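Local atomic coordinates of succinate-semialdehyde dehydrogenase (Streptococcus pyogenes MGAS1882, PDB entry 4OGD), a protein that probably oxidises succinic semialdehyde to succinate, using NADP+ as cofactor, as a member of the aldehyde dehydrogenase family. Residues A[43-46]-A[47-51]; A[60-63]-A[64-67]. All coordinates share one frame; numbering follows the deposited sequence.

Interaction 1. Residues A[43-46]-A[47-51]; sequences DHLE and ERKAQ
His-44 and Glu-47 meet by their side chains at the start of helix 45-61, lying alongside each other and pointing the same way. In this hydrogen bond the imidazole donates through ND1 to OE1 of Glu-47 at 2.7 Å, with the acceptor close to the ring plane but the donor 42° above the carboxylate plane; NE2 of the same ring turns to Glu-42. Two residues further on, NZ of Lys-49 forms a salt bridge with OE2 of Glu-46 at 2.9 Å, on the syn side. Bends in Glu-46 at chi2 (-59°) and in Lys-49 at chi3 bring carboxylate and ammonium together as the chains lie side by side, and a lysine suits the place because it also meets Asp-100 of helix 78-103. Arg-48 gives NH2 to the carbonyl of Ile-147, and a water joins its NH1 to His-44 N.

Apolar packing is modest: CG of Leu-45 touches CD of Lys-49 at 3.9 Å, and the Arg-48 guanidinium sets one face over CA of Leu-45.

In the backbone, Arg-48 N bonds to His-44 O and Lys-49 N to Leu-45 O. With Asp-43 OD1 accepting from Leu-45 N at 3.1 Å, an Asx turn leads into the first turn of an alpha-helix, with His-44 as N-cap residue.

Interaction 2. Residues A[60-63]-A[64-67]; sequences RRDR and DKYA
Asp-62 and Tyr-66 meet one helical turn apart, where helix 45-61 gives way to helix 63-74. The Asp-62 carbonyl accepts the amide of Tyr-66 at 3.1 Å, and CB of Asp-62 rests 3.6 Å from CE2 of the tyrosine ring. That ring is otherwise set among protein, against Leu-170 and Glu-173 of helix 161-173 and the ring of Tyr-135; an aromatic residue suits this buried place, provided its hydroxyl has a partner.

A single water supplies it. The water accepts from Tyr-66 OH at 2.7 Å and from Lys-65 NZ at 3.2 Å, and donates to Asp-62 OD2 at 2.7 Å. Lys-65, extended beyond CG, thus reaches the carboxylate through the water, its NZ staying 4.6 Å from OD2 itself.

Although Asp-62 stands at the N-cap position, its carboxylate makes no capping bond. With CG anti to its own carbonyl carbon (chi1 -68°), it is instead gripped side-on by Arg-61, whose NE meets OD1 almost straight (178°) though from 49° above the carboxylate plane, and whose NH2 reaches OD2 at 2.8 Å. This NH2 is shared with Glu-173.

Beyond the junction, Ala-67 N bonds to Arg-63 O at 2.8 Å. The Arg-63 and Asp-64 side chains form just a long salt bridge, and each has a stronger partner on helix 78-103: Asp-86 for the arginine, Gln-82 for the aspartate.

Arg-61 directly, and Lys-65 and Tyr-66 through a water, therefore meet the Asp-62 carboxylate, an environment that would probably favour its ionised form.

Interaction 1 comes first along the chain, at the N-terminal start of helix 45-61, and interaction 2 follows where that helix ends and helix 63-74 begins. Their centres lie 24 Å apart and their nearest atoms about 10 Å, so they do not touch; helix 45-61 spans the gap. The first is a surface contact, while the second is partly buried and nearer the centre of the chain. Both face helix 78-103, which receives side chains from each, but the second neighbour differs: helix 136-148 for 43-51 and helix 161-173 for 60-67. The start of helix 45-61 and the junction at its end thus both meet helix 78-103 within the aldehyde dehydrogenase fold.

Interaction 1. Residues A[43-46]-A[47-51]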
loop_
_atom_site.group_PDB
_atom_site.type_symbol
_atom_site.label_atom_id
_atom_site.label_comp_id
_atom_site.label_asym_id
_atom_site.label_seq_id
_atom_site.Cartn_x
_atom_site.Cartn_y
_atom_site.Cartn_z
ATOM N N ASP A 43 5.985 -2.191 -27.318
ATOM C CA ASP A 43 5.710 -0.815 -26.901
ATOM C C ASP A 43 4.437 -0.286 -27.554
ATOM O O ASP A 43 4.414 0.012 -28.747
ATOM C CB ASP A 43 6.893 0.091 -27.249
ATOM C CG ASP A 43 6.731 1.507 -26.720
ATOM O OD1 ASP A 43 5.673 1.835 -26.144
ATOM O OD2 ASP A 43 7.675 2.305 -26.895
ATOM N N HIS A 44 3.385 -0.152 -26.754
ATOM C CA HIS A 44 2.098 0.326 -27.240
ATOM C C HIS A 44 1.662 1.570 -26.479
ATOM O O HIS A 44 0.486 1.947 -26.513
ATOM C CB HIS A 44 1.036 -0.768 -27.101
ATOM C CG HIS A 44 1.251 -1.935 -28.015
ATOM N ND1 HIS A 44 0.749 -1.976 -29.299
ATOM C CD2 HIS A 44 1.926 -3.094 -27.836
ATOM C CE1 HIS A 44 1.098 -3.116 -29.868
ATOM N NE2 HIS A 44 1.815 -3.811 -29.004
ATOM N N LEU A 45 2.608 2.213 -25.799
ATOM C CA LEU A 45 2.294 3.396 -24.997
ATOM C C LEU A 45 1.621 4.520 -25.786
ATOM O O LEU A 45 0.605 5.063 -25.345
ATOM C CB LEU A 45 3.543 3.935 -24.298
ATOM C CG LEU A 45 3.339 5.232 -23.504
ATOM C CD1 LEU A 45 2.292 5.055 -22.399
ATOM C CD2 LEU A 45 4.656 5.703 -22.920
ATOM N N GLU A 46 2.177 4.879 -26.942
ATOM C CA GLU A 46 1.576 5.954 -27.738
ATOM C C GLU A 46 0.138 5.630 -28.162
ATOM O O GLU A 46 -0.721 6.513 -28.172
ATOM C CB GLU A 46 2.447 6.294 -28.957
ATOM C CG GLU A 46 3.761 6.984 -28.594
ATOM C CD GLU A 46 3.551 8.291 -27.841
ATOM O OE1 GLU A 46 2.590 9.020 -28.163
ATOM O OE2 GLU A 46 4.352 8.596 -26.935
ATOM N N GLU A 47 -0.128 4.368 -28.496
ATOM C CA GLU A 47 -1.487 3.953 -28.810
ATOM C C GLU A 47 -2.406 4.146 -27.608
ATOM O O GLU A 47 -3.514 4.663 -27.744
ATOM C CB GLU A 47 -1.522 2.491 -29.245
ATOM C CG GLU A 47 -0.911 2.229 -30.601
ATOM C CD GLU A 47 -0.882 0.754 -30.930
ATOM O OE1 GLU A 47 -0.963 -0.072 -29.993
ATOM O OE2 GLU A 47 -0.788 0.415 -32.124
ATOM N N ARG A 48 -1.953 3.730 -26.432
ATOM C CA ARG A 48 -2.794 3.880 -25.247
ATOM C C ARG A 48 -3.021 5.352 -24.915
ATOM O O ARG A 48 -4.115 5.731 -24.506
ATOM C CB ARG A 48 -2.236 3.108 -24.041
ATOM C CG ARG A 48 -2.238 1.604 -24.246
ATOM C CD ARG A 48 -2.017 0.822 -22.938
ATOM N NE ARG A 48 -0.831 1.263 -22.216
ATOM C CZ ARG A 48 0.396 0.815 -22.462
ATOM N NH1 ARG A 48 0.601 -0.088 -23.423
ATOM N NH2 ARG A 48 1.422 1.279 -21.759
ATOM N N LYS A 49 -2.004 6.190 -25.106
ATOM C CA LYS A 49 -2.184 7.622 -24.877
ATOM C C LYS A 49 -3.261 8.179 -25.799
ATOM O O LYS A 49 -4.141 8.920 -25.364
ATOM C CB LYS A 49 -0.870 8.388 -25.079
ATOM C CG LYS A 49 0.119 8.191 -23.933
ATOM C CD LYS A 49 1.536 8.548 -24.340
ATOM C CE LYS A 49 1.654 9.991 -24.785
ATOM N NZ LYS A 49 3.078 10.355 -25.075
ATOM N N ALA A 50 -3.188 7.819 -27.075
ATOM C CA ALA A 50 -4.167 8.294 -28.046
ATOM C C ALA A 50 -5.557 7.758 -27.732
ATOM O O ALA A 50 -6.553 8.469 -27.872
ATOM C CB ALA A 50 -3.753 7.889 -29.456
ATOM N N GLN A 51 -5.628 6.494 -27.336
ATOM C CA GLN A 51 -6.907 5.880 -27.002
ATOM C C GLN A 51 -7.548 6.533 -25.779
ATOM O O GLN A 51 -8.760 6.724 -25.739
ATOM C CB GLN A 51 -6.731 4.372 -26.800
ATOM C CG GLN A 51 -6.466 3.619 -28.108
ATOM C CD GLN A 51 -5.703 2.332 -27.901
ATOM O OE1 GLN A 51 -5.531 1.879 -26.773
ATOM N NE2 GLN A 51 -5.230 1.734 -28.995
HETATM O O HOH W 1 3.268 -0.992 -23.983
#

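Interaction 2. Residues A[60-63]-A[64-67]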
loop_
_atom_site.group_PDB
_atom_site.type_symbol
_atom_site.label_atom_id
_atom_site.label_comp_id
_atom_site.label_asym_id
_atom_site.label_seq_id
_atom_site.Cartn_x
_atom_site.Cartn_y
_atom_site.Cartn_z
ATOM N N ARG A 60 -16.881 13.787 -24.276
ATOM C CA ARG A 60 -17.304 15.126 -24.681
ATOM C C ARG A 60 -18.468 15.064 -25.665
ATOM O O ARG A 60 -19.480 15.749 -25.499
ATOM C CB ARG A 60 -16.153 15.900 -25.338
ATOM C CG ARG A 60 -15.102 16.441 -24.392
ATOM C CD ARG A 60 -14.113 17.324 -25.164
ATOM N NE ARG A 60 -13.154 17.961 -24.265
ATOM C CZ ARG A 60 -11.950 17.478 -23.980
ATOM N NH1 ARG A 60 -11.525 16.359 -24.544
ATOM N NH2 ARG A 60 -11.162 18.126 -23.133
ATOM N N ARG A 61 -18.300 14.252 -26.701
ATOM C CA ARG A 61 -19.295 14.118 -27.763
ATOM C C ARG A 61 -20.645 13.625 -27.235
ATOM O O ARG A 61 -21.716 14.121 -27.623
ATOM C CB ARG A 61 -18.777 13.143 -28.829
ATOM C CG ARG A 61 -19.634 13.090 -30.096
ATOM C CD ARG A 61 -19.222 11.914 -30.955
ATOM N NE ARG A 61 -19.679 10.661 -30.358
ATOM C CZ ARG A 61 -19.157 9.468 -30.618
ATOM N NH1 ARG A 61 -18.130 9.360 -31.456
ATOM N NH2 ARG A 61 -19.650 8.385 -30.022
ATOM N N ASP A 62 -20.587 12.643 -26.345
ATOM C CA ASP A 62 -21.790 11.973 -25.873
ATOM C C ASP A 62 -22.079 12.275 -24.407
ATOM O O ASP A 62 -22.652 11.437 -23.706
ATOM C CB ASP A 62 -21.656 10.454 -26.056
ATOM C CG ASP A 62 -21.642 10.035 -27.511
ATOM O OD1 ASP A 62 -22.013 10.857 -28.370
ATOM O OD2 ASP A 62 -21.274 8.876 -27.794
ATOM N N ARG A 63 -21.699 13.464 -23.953
ATOM C CA ARG A 63 -21.780 13.779 -22.527
ATOM C C ARG A 63 -23.161 13.562 -21.939
ATOM O O ARG A 63 -23.307 12.947 -20.882
ATOM C CB ARG A 63 -21.342 15.206 -22.234
ATOM C CG ARG A 63 -21.488 15.511 -20.754
ATOM C CD ARG A 63 -21.080 16.895 -20.405
ATOM N NE ARG A 63 -21.976 17.862 -21.017
ATOM C CZ ARG A 63 -21.842 19.174 -20.886
ATOM N NH1 ARG A 63 -20.856 19.666 -20.154
ATOM N NH2 ARG A 63 -22.698 19.991 -21.483
ATOM N N ASP A 64 -24.180 14.061 -22.626
ATOM C CA ASP A 64 -25.522 13.943 -22.085
ATOM C C ASP A 64 -26.004 12.490 -22.031
ATOM O O ASP A 64 -26.766 12.123 -21.130
ATOM C CB ASP A 64 -26.494 14.861 -22.835
ATOM C CG ASP A 64 -26.205 16.339 -22.597
ATOM O OD1 ASP A 64 -25.356 16.681 -21.735
ATOM O OD2 ASP A 64 -26.846 17.171 -23.276
ATOM N N LYS A 65 -25.548 11.664 -22.973
ATOM C CA LYS A 65 -25.849 10.232 -22.942
ATOM C C LYS A 65 -25.297 9.596 -21.668
ATOM O O LYS A 65 -26.000 8.877 -20.970
ATOM C CB LYS A 65 -25.278 9.513 -24.175
ATOM C CG LYS A 65 -25.192 7.985 -24.028
ATOM C CD LYS A 65 -24.387 7.323 -25.160
ATOM C CE LYS A 65 -24.047 5.874 -24.838
ATOM N NZ LYS A 65 -23.410 5.189 -26.007
ATOM N N TYR A 66 -24.033 9.870 -21.364
ATOM C CA TYR A 66 -23.415 9.271 -20.181
ATOM C C TYR A 66 -23.981 9.859 -18.892
ATOM O O TYR A 66 -24.170 9.146 -17.903
ATOM C CB TYR A 66 -21.898 9.414 -20.253
ATOM C CG TYR A 66 -21.314 8.505 -21.305
ATOM C CD1 TYR A 66 -21.189 7.145 -21.073
ATOM C CD2 TYR A 66 -20.917 9.006 -22.538
ATOM C CE1 TYR A 66 -20.669 6.298 -22.038
ATOM C CE2 TYR A 66 -20.403 8.174 -23.513
ATOM C CZ TYR A 66 -20.278 6.822 -23.256
ATOM O OH TYR A 66 -19.767 5.987 -24.220
ATOM N N ALA A 67 -24.254 11.161 -18.903
ATOM C CA ALA A 67 -24.875 11.807 -17.750
ATOM C C ALA A 67 -26.222 11.170 -17.439
ATOM O O ALA A 67 -26.515 10.863 -16.280
ATOM C CB ALA A 67 -25.037 13.295 -17.994
HETATM O O HOH W 2 -20.603 6.506 -26.697
#